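Local coordinates for SusD-like protein BACOVA_02651 (PDB 5E75) that binds polysaccharide at the surface of the bacterial cell and probably captures xyloglucan before its transport into the periplasm, at residues Val89-Val93 with Lys106-Ile110; Leu125-Pro130 with Phe494-Pro498; Pro144-Leu148 with Gln504-Leu508. One frame throughout, in Å; residues are numbered along the deposited sequence.

Contact 1 of 3, residues Val89-Val93 with Lys106-Ile110; sequences VINAV and KTKAI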
loop_
_atom_site.group_PDB
_atom_site.type_symbol
_atom_site.label_atom_id
_atom_site.label_comp_id
_atom_site.label_asym_id
_atom_site.label_seq_id
_atom_site.Cartn_x
_atom_site.Cartn_y
_atom_site.Cartn_z
ATOM N N VAL A 89 -6.597 -9.599 21.411
ATOM C CA VAL A 89 -7.226 -10.804 20.877
ATOM C C VAL A 89 -6.511 -12.070 21.348
ATOM O O VAL A 89 -7.150 -13.030 21.777
ATOM C CB VAL A 89 -7.264 -10.769 19.324
ATOM C CG1 VAL A 89 -7.597 -12.139 18.735
ATOM C CG2 VAL A 89 -8.255 -9.740 18.866
ATOM N N ILE A 90 -5.187 -12.093 21.279
ATOM C CA ILE A 90 -4.431 -13.263 21.704
ATOM C C ILE A 90 -4.722 -13.541 23.186
ATOM O O ILE A 90 -4.944 -14.691 23.577
ATOM C CB ILE A 90 -2.922 -13.078 21.420
ATOM C CG1 ILE A 90 -2.661 -13.049 19.909
ATOM C CG2 ILE A 90 -2.100 -14.195 22.056
ATOM C CD1 ILE A 90 -1.299 -12.485 19.554
ATOM N N ASN A 91 -4.748 -12.486 23.989
ATOM C CA ASN A 91 -5.064 -12.620 25.421
ATOM C C ASN A 91 -6.490 -13.129 25.622
ATOM O O ASN A 91 -6.724 -13.991 26.474
ATOM C CB ASN A 91 -4.862 -11.277 26.141
ATOM C CG ASN A 91 -5.306 -11.301 27.614
ATOM O OD1 ASN A 91 -4.600 -11.822 28.465
ATOM N ND2 ASN A 91 -6.464 -10.714 27.903
ATOM N N ALA A 92 -7.442 -12.601 24.864
ATOM C CA ALA A 92 -8.845 -13.011 25.003
ATOM C C ALA A 92 -9.047 -14.481 24.653
ATOM O O ALA A 92 -9.884 -15.164 25.268
ATOM C CB ALA A 92 -9.749 -12.142 24.151
ATOM N N VAL A 93 -8.317 -14.977 23.665
ATOM C CA VAL A 93 -8.405 -16.388 23.295
ATOM C C VAL A 93 -8.010 -17.249 24.494
ATOM O O VAL A 93 -8.623 -18.291 24.763
ATOM C CB VAL A 93 -7.504 -16.710 22.088
ATOM C CG1 VAL A 93 -7.349 -18.228 21.916
ATOM C CG2 VAL A 93 -8.078 -16.055 20.829
ATOM N N LYS A 106 -9.788 -21.061 17.906
ATOM C CA LYS A 106 -8.846 -20.361 18.767
ATOM C C LYS A 106 -7.552 -20.064 18.022
ATOM O O LYS A 106 -7.042 -18.939 18.059
ATOM C CB LYS A 106 -8.583 -21.170 20.046
ATOM C CG LYS A 106 -9.766 -21.132 21.002
ATOM C CD LYS A 106 -9.365 -21.523 22.415
ATOM C CE LYS A 106 -9.658 -22.936 22.691
ATOM N NZ LYS A 106 -9.272 -23.251 24.093
ATOM N N THR A 107 -7.037 -21.060 17.323
ATOM C CA THR A 107 -5.807 -20.891 16.568
ATOM C C THR A 107 -5.992 -19.995 15.350
ATOM O O THR A 107 -5.081 -19.257 14.994
ATOM C CB THR A 107 -5.198 -22.246 16.140
ATOM O OG1 THR A 107 -6.138 -23.013 15.375
ATOM C CG2 THR A 107 -4.773 -23.057 17.368
ATOM N N LYS A 108 -7.166 -20.039 14.723
ATOM C CA LYS A 108 -7.468 -19.116 13.634
ATOM C C LYS A 108 -7.454 -17.676 14.146
ATOM O O LYS A 108 -6.912 -16.780 13.487
ATOM C CB LYS A 108 -8.822 -19.466 13.017
ATOM C CG LYS A 108 -9.322 -18.505 11.955
ATOM C CD LYS A 108 -10.571 -19.095 11.328
ATOM C CE LYS A 108 -11.420 -18.044 10.655
ATOM N NZ LYS A 108 -11.881 -16.946 11.570
ATOM N N ALA A 109 -8.041 -17.439 15.315
ATOM C CA ALA A 109 -8.083 -16.091 15.866
ATOM C C ALA A 109 -6.687 -15.575 16.211
ATOM O O ALA A 109 -6.344 -14.421 15.913
ATOM C CB ALA A 109 -8.981 -16.053 17.114
ATOM N N ILE A 110 -5.876 -16.420 16.841
ATOM C CA ILE A 110 -4.495 -16.054 17.126
ATOM C C ILE A 110 -3.754 -15.794 15.822
ATOM O O ILE A 110 -2.978 -14.838 15.724
ATOM C CB ILE A 110 -3.774 -17.134 17.958
ATOM C CG1 ILE A 110 -4.422 -17.221 19.346
ATOM C CG2 ILE A 110 -2.288 -16.812 18.103
ATOM C CD1 ILE A 110 -4.047 -18.500 20.122
#
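Val93 does most of the work where Val89-Val93 and Lys106-Ile110 pack. With chi1 near 167° (t), its two methyls meet different residues of the facing helix: CG2 lies 3.8 Å from Ala109 CB, while CG1 meets Lys106 CB at 3.7 Å and Ile110 CD1 at 3.8 Å. Val89, one turn earlier and in the same t rotamer, brings its CG1 to 3.8 Å from the carbonyl O of Ala109. Beta-branched valine is short and stiff, so it fills this space with little freedom to lose, and the single methyl of Ala109 leaves a shallow place for it. Ile90 and Ile110 share the m,t conformation; both leave their backbones sideways, and they touch through Ile90 CG1 and Ile110 CG2 at 4.2 Å. Lys106 lends its aliphatic CB to the apolar seam. Leu20 and Thr24 of helix 17-24 also touch Ala109, and Tyr164 of helix 151-168 touches Ile110. The segment axes approach to 9.4 Å at 164°, nearly antiparallel; with a short connection between helices 70-95 and 103-125, this is a helical hairpin, consistent with the TPR-like helical pairs of the SusD family.

Contact 2 of 3, residues Leu125-Pro130 with Phe494-Pro498; sequences LRIWGP and FLPYP. With EDO (1,2-ethanediol), chain C.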
loop_
_atom_site.group_PDB
_atom_site.type_symbol
_atom_site.label_atom_id
_atom_site.label_comp_id
_atom_site.label_asym_id
_atom_site.label_seq_id
_atom_site.Cartn_x
_atom_site.Cartn_y
_atom_site.Cartn_z
ATOM N N LEU A 125 8.517 -0.880 9.827
ATOM C CA LEU A 125 9.918 -1.156 9.528
ATOM C C LEU A 125 10.391 -0.351 8.309
ATOM O O LEU A 125 11.567 0.002 8.218
ATOM C CB LEU A 125 10.076 -2.647 9.277
ATOM C CG LEU A 125 11.464 -3.183 8.915
ATOM C CD1 LEU A 125 12.497 -2.874 9.999
ATOM C CD2 LEU A 125 11.401 -4.666 8.691
ATOM N N ARG A 126 9.476 -0.076 7.384
ATOM C CA ARG A 126 9.781 0.628 6.144
ATOM C C ARG A 126 9.277 2.087 6.188
ATOM O O ARG A 126 9.044 2.678 5.114
ATOM C CB ARG A 126 9.166 -0.160 4.938
ATOM C CG ARG A 126 9.635 -1.708 4.771
ATOM C CD ARG A 126 8.781 -2.562 3.745
ATOM N NE ARG A 126 7.419 -2.775 4.198
ATOM C CZ ARG A 126 6.421 -3.155 3.433
ATOM N NH1 ARG A 126 6.608 -3.351 2.126
ATOM N NH2 ARG A 126 5.205 -3.262 3.942
ATOM N N ILE A 127 9.053 2.630 7.400
ATOM C CA ILE A 127 8.774 4.050 7.671
ATOM C C ILE A 127 9.809 4.611 8.645
ATOM O O ILE A 127 10.509 5.577 8.327
ATOM C CB ILE A 127 7.350 4.277 8.285
ATOM C CG1 ILE A 127 6.273 3.874 7.298
ATOM C CG2 ILE A 127 7.160 5.755 8.724
ATOM C CD1 ILE A 127 4.884 3.685 7.934
ATOM N N TRP A 128 9.923 3.987 9.815
ATOM C CA TRP A 128 10.840 4.415 10.873
ATOM C C TRP A 128 12.089 3.537 11.008
ATOM O O TRP A 128 13.130 4.026 11.455
ATOM C CB TRP A 128 10.126 4.443 12.237
ATOM C CG TRP A 128 9.086 5.515 12.318
ATOM C CD1 TRP A 128 9.317 6.844 12.500
ATOM C CD2 TRP A 128 7.668 5.365 12.184
ATOM N NE1 TRP A 128 8.128 7.541 12.482
ATOM C CE2 TRP A 128 7.099 6.653 12.305
ATOM C CE3 TRP A 128 6.822 4.271 11.975
ATOM C CZ2 TRP A 128 5.732 6.877 12.198
ATOM C CZ3 TRP A 128 5.462 4.495 11.895
ATOM C CH2 TRP A 128 4.929 5.789 12.006
ATOM N N GLY A 129 11.995 2.264 10.623
ATOM C CA GLY A 129 13.087 1.319 10.833
ATOM C C GLY A 129 12.937 0.683 12.205
ATOM O O GLY A 129 11.994 -0.063 12.415
ATOM N N PRO A 130 13.835 0.990 13.158
ATOM C CA PRO A 130 13.642 0.479 14.515
ATOM C C PRO A 130 12.311 0.937 15.085
ATOM O O PRO A 130 11.916 2.096 14.917
ATOM C CB PRO A 130 14.817 1.097 15.293
ATOM C CG PRO A 130 15.851 1.403 14.251
ATOM C CD PRO A 130 15.067 1.796 13.041
ATOM N N PHE A 494 14.145 7.477 5.944
ATOM C CA PHE A 494 13.326 7.075 7.076
ATOM C C PHE A 494 12.813 8.317 7.788
ATOM O O PHE A 494 13.530 9.311 7.942
ATOM C CB PHE A 494 14.125 6.152 7.990
ATOM C CG PHE A 494 14.344 4.779 7.404
ATOM C CD1 PHE A 494 15.362 4.515 6.498
ATOM C CD2 PHE A 494 13.486 3.754 7.743
ATOM C CE1 PHE A 494 15.519 3.243 5.974
ATOM C CE2 PHE A 494 13.640 2.502 7.246
ATOM C CZ PHE A 494 14.654 2.237 6.341
ATOM N N LEU A 495 11.549 8.273 8.191
ATOM C CA LEU A 495 10.883 9.410 8.813
ATOM C C LEU A 495 11.216 9.525 10.300
ATOM O O LEU A 495 11.584 8.555 10.929
ATOM C CB LEU A 495 9.375 9.274 8.601
ATOM C CG LEU A 495 8.985 9.615 7.151
ATOM C CD1 LEU A 495 7.660 9.007 6.694
ATOM C CD2 LEU A 495 8.962 11.121 6.964
ATOM N N PRO A 496 11.113 10.741 10.863
ATOM C CA PRO A 496 11.398 10.930 12.285
ATOM C C PRO A 496 10.289 10.347 13.150
ATOM O O PRO A 496 9.147 10.217 12.702
ATOM C CB PRO A 496 11.461 12.451 12.433
ATOM C CG PRO A 496 10.651 12.981 11.329
ATOM C CD PRO A 496 10.746 11.993 10.191
ATOM N N TYR A 497 10.629 9.978 14.383
ATOM C CA TYR A 497 9.617 9.548 15.348
ATOM C C TYR A 497 8.731 10.748 15.661
ATOM O O TYR A 497 9.203 11.883 15.650
ATOM C CB TYR A 497 10.278 8.961 16.607
ATOM C CG TYR A 497 11.084 7.726 16.282
ATOM C CD1 TYR A 497 10.455 6.535 15.952
ATOM C CD2 TYR A 497 12.461 7.771 16.244
ATOM C CE1 TYR A 497 11.186 5.403 15.621
ATOM C CE2 TYR A 497 13.201 6.655 15.906
ATOM C CZ TYR A 497 12.558 5.481 15.583
ATOM O OH TYR A 497 13.319 4.393 15.232
ATOM N N PRO A 498 7.437 10.514 15.906
ATOM C CA PRO A 498 6.542 11.658 16.108
ATOM C C PRO A 498 6.901 12.411 17.381
ATOM O O PRO A 498 7.128 11.780 18.407
ATOM C CB PRO A 498 5.156 11.005 16.245
ATOM C CG PRO A 498 5.306 9.604 15.707
ATOM C CD PRO A 498 6.724 9.224 15.980
HETATM C C1 EDO C . 2.772 -5.994 3.531
HETATM O O1 EDO C . 3.280 -5.113 2.532
HETATM C C2 EDO C . 2.029 -5.217 4.610
HETATM O O2 EDO C . 2.927 -4.741 5.615
HETATM O O HOH W 1 13.566 6.759 11.786
#
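Two irregular loops, 364 residues apart in sequence, are tied together here by three direct hydrogen bonds, each ending on a backbone carbonyl. Leu495 N donates to Ile127 O (2.9 Å), Trp128 NE1 to Pro496 O (2.9 Å) and Tyr497 OH to Pro130 O (2.7 Å); a water adds a fourth link, donating to Trp128 O and Leu495 O, 2.8 Å from each. Tryptophan and tyrosine suit these places because each joins a broad apolar ring to a polar donor. Their rings are almost parallel, at 11°, but slid apart, with centroids 5.0 Å from Trp128's five-membered ring to Tyr497's ring. Gly129 is required by its backbone angles (88/-111), where a CB would jam against the preceding carbonyl, and its N lies 3.6 Å from Phe494 CD2. Ile127 CG2 and Leu495 CD1 meet at 3.9 Å. The pair closes over helix 70-95, whose Trp76 meets Trp128 edge-to-face and whose Leu72 touches Leu495; Tyr423 of helix 421-431 packs on Ile127, and helix 151-168 covers Leu125.

Contact 3 of 3, residues Pro144-Leu148 with Gln504-Leu508; sequences PVRPL and QNPLL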
loop_
_atom_site.group_PDB
_atom_site.type_symbol
_atom_site.label_atom_id
_atom_site.label_comp_id
_atom_site.label_asym_id
_atom_site.label_seq_id
_atom_site.Cartn_x
_atom_site.Cartn_y
_atom_site.Cartn_z
ATOM N N PRO A 144 5.614 2.930 29.957
ATOM C CA PRO A 144 5.623 3.279 28.538
ATOM C C PRO A 144 6.993 3.731 28.063
ATOM O O PRO A 144 7.189 3.833 26.855
ATOM C CB PRO A 144 4.614 4.428 28.462
ATOM C CG PRO A 144 4.651 5.047 29.787
ATOM C CD PRO A 144 4.917 3.957 30.759
ATOM N N VAL A 145 7.926 3.990 28.971
ATOM C CA VAL A 145 9.278 4.396 28.571
ATOM C C VAL A 145 10.115 3.150 28.293
ATOM O O VAL A 145 10.753 2.595 29.184
ATOM C CB VAL A 145 9.930 5.311 29.612
ATOM C CG1 VAL A 145 11.324 5.746 29.145
ATOM C CG2 VAL A 145 9.033 6.529 29.865
ATOM N N ARG A 146 10.047 2.704 27.040
ATOM C CA ARG A 146 10.637 1.447 26.595
ATOM C C ARG A 146 11.517 1.692 25.374
ATOM O O ARG A 146 11.198 2.551 24.556
ATOM C CB ARG A 146 9.526 0.469 26.201
ATOM C CG ARG A 146 8.536 0.153 27.313
ATOM C CD ARG A 146 9.156 -0.744 28.359
ATOM N NE ARG A 146 8.204 -1.076 29.423
ATOM C CZ ARG A 146 8.295 -2.146 30.206
ATOM N NH1 ARG A 146 9.289 -3.012 30.046
ATOM N NH2 ARG A 146 7.385 -2.357 31.150
ATOM N N PRO A 147 12.603 0.914 25.230
ATOM C CA PRO A 147 13.515 1.171 24.120
ATOM C C PRO A 147 13.034 0.623 22.785
ATOM O O PRO A 147 12.216 -0.304 22.723
ATOM C CB PRO A 147 14.783 0.428 24.542
ATOM C CG PRO A 147 14.309 -0.668 25.422
ATOM C CD PRO A 147 13.131 -0.117 26.147
ATOM N N LEU A 148 13.552 1.225 21.726
ATOM C CA LEU A 148 13.427 0.692 20.387
ATOM C C LEU A 148 14.157 -0.635 20.276
ATOM O O LEU A 148 15.140 -0.875 20.978
ATOM C CB LEU A 148 14.058 1.671 19.408
ATOM C CG LEU A 148 13.385 3.037 19.265
ATOM C CD1 LEU A 148 14.362 4.038 18.655
ATOM C CD2 LEU A 148 12.165 2.885 18.400
ATOM N N GLN A 504 6.895 11.786 25.342
ATOM C CA GLN A 504 6.412 10.800 26.299
ATOM C C GLN A 504 7.410 9.670 26.536
ATOM O O GLN A 504 7.475 9.127 27.635
ATOM C CB GLN A 504 5.070 10.230 25.838
ATOM C CG GLN A 504 3.957 11.265 25.792
ATOM C CD GLN A 504 3.779 11.991 27.118
ATOM O OE1 GLN A 504 3.847 11.383 28.189
ATOM N NE2 GLN A 504 3.568 13.303 27.050
ATOM N N ASN A 505 8.183 9.323 25.507
ATOM C CA ASN A 505 9.169 8.242 25.605
ATOM C C ASN A 505 10.517 8.681 25.034
ATOM O O ASN A 505 10.789 8.480 23.845
ATOM C CB ASN A 505 8.675 6.988 24.877
ATOM C CG ASN A 505 9.669 5.852 24.951
ATOM O OD1 ASN A 505 10.661 5.938 25.670
ATOM N ND2 ASN A 505 9.398 4.771 24.221
ATOM N N PRO A 506 11.370 9.280 25.867
ATOM C CA PRO A 506 12.658 9.763 25.349
ATOM C C PRO A 506 13.583 8.674 24.803
ATOM O O PRO A 506 14.583 9.009 24.156
ATOM C CB PRO A 506 13.304 10.458 26.558
ATOM C CG PRO A 506 12.455 10.125 27.734
ATOM C CD PRO A 506 11.111 9.739 27.243
ATOM N N LEU A 507 13.272 7.402 25.034
ATOM C CA LEU A 507 14.120 6.351 24.490
ATOM C C LEU A 507 13.948 6.229 22.985
ATOM O O LEU A 507 14.745 5.565 22.330
ATOM C CB LEU A 507 13.870 5.008 25.179
ATOM C CG LEU A 507 14.246 4.955 26.665
ATOM C CD1 LEU A 507 13.949 3.593 27.260
ATOM C CD2 LEU A 507 15.703 5.297 26.886
ATOM N N LEU A 508 12.930 6.880 22.425
ATOM C CA LEU A 508 12.799 6.944 20.975
ATOM C C LEU A 508 13.971 7.718 20.353
ATOM O O LEU A 508 14.242 7.572 19.164
ATOM C CB LEU A 508 11.454 7.539 20.554
ATOM C CG LEU A 508 10.222 6.693 20.895
ATOM C CD1 LEU A 508 8.965 7.434 20.466
ATOM C CD2 LEU A 508 10.251 5.290 20.273
HETATM O O HOH W 2 15.829 2.985 22.366
#
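Gln504 closes helix 499-504, and its carbonyl O lies 3.8 Å from Val145 CG2. Asn505 then leaves helical angles and turns its side chain to the other loop, where ND2 donates to Arg146 O at 2.9 Å and almost straight (172°). Its OD1 accepts from Leu507 N at 3.1 Å, making an Asx turn, so asparagine, with a donor and an acceptor on one short arm, suits both tasks. The turn overlaps the start of the 3-10 segment at Pro506, a residue whose fixed phi fits such a start and whose CD lies 4.4 Å from Val145 CG1. The facing loop bends at Val145, the centre of an inverse gamma turn. Leu507 points toward that loop, with CD1 3.9 Å from Val145 CG1 and 4.0 Å from Pro147 CD, a flexible apolar arm against a compact, rigid ring; a water accepts from Leu148 N (2.9 Å) and lies 2.8 Å from Leu507 O, bridging the two. At Leu508 the CA-to-CB bond points away, yet CD2 still reaches Leu148 CD2 at 3.6 Å, near Val502 of helix 499-504.

Overall arrangement
Contacts 2 and 3 are neighbours, their centres 14 Å apart, and the same two regions of chain supply both: the part following helix 103-125 and the C-terminal part around helix 499-504. They touch through Tyr497, whose CD2 lies 3.4 Å from Leu508 O and whose OH lies 3.6 Å from Leu148 CD1. Contact 1 stands apart, with nearest atoms about 18 Å from contact 2 and about 16 Å from contact 3, but helix 103-125 connects it to contact 2, and helix 70-95 also reaches from one to the other. A bound TRS molecule, probably from the crystallisation liquor, lies about 3 Å from the side chain of Pro496 in contact 2.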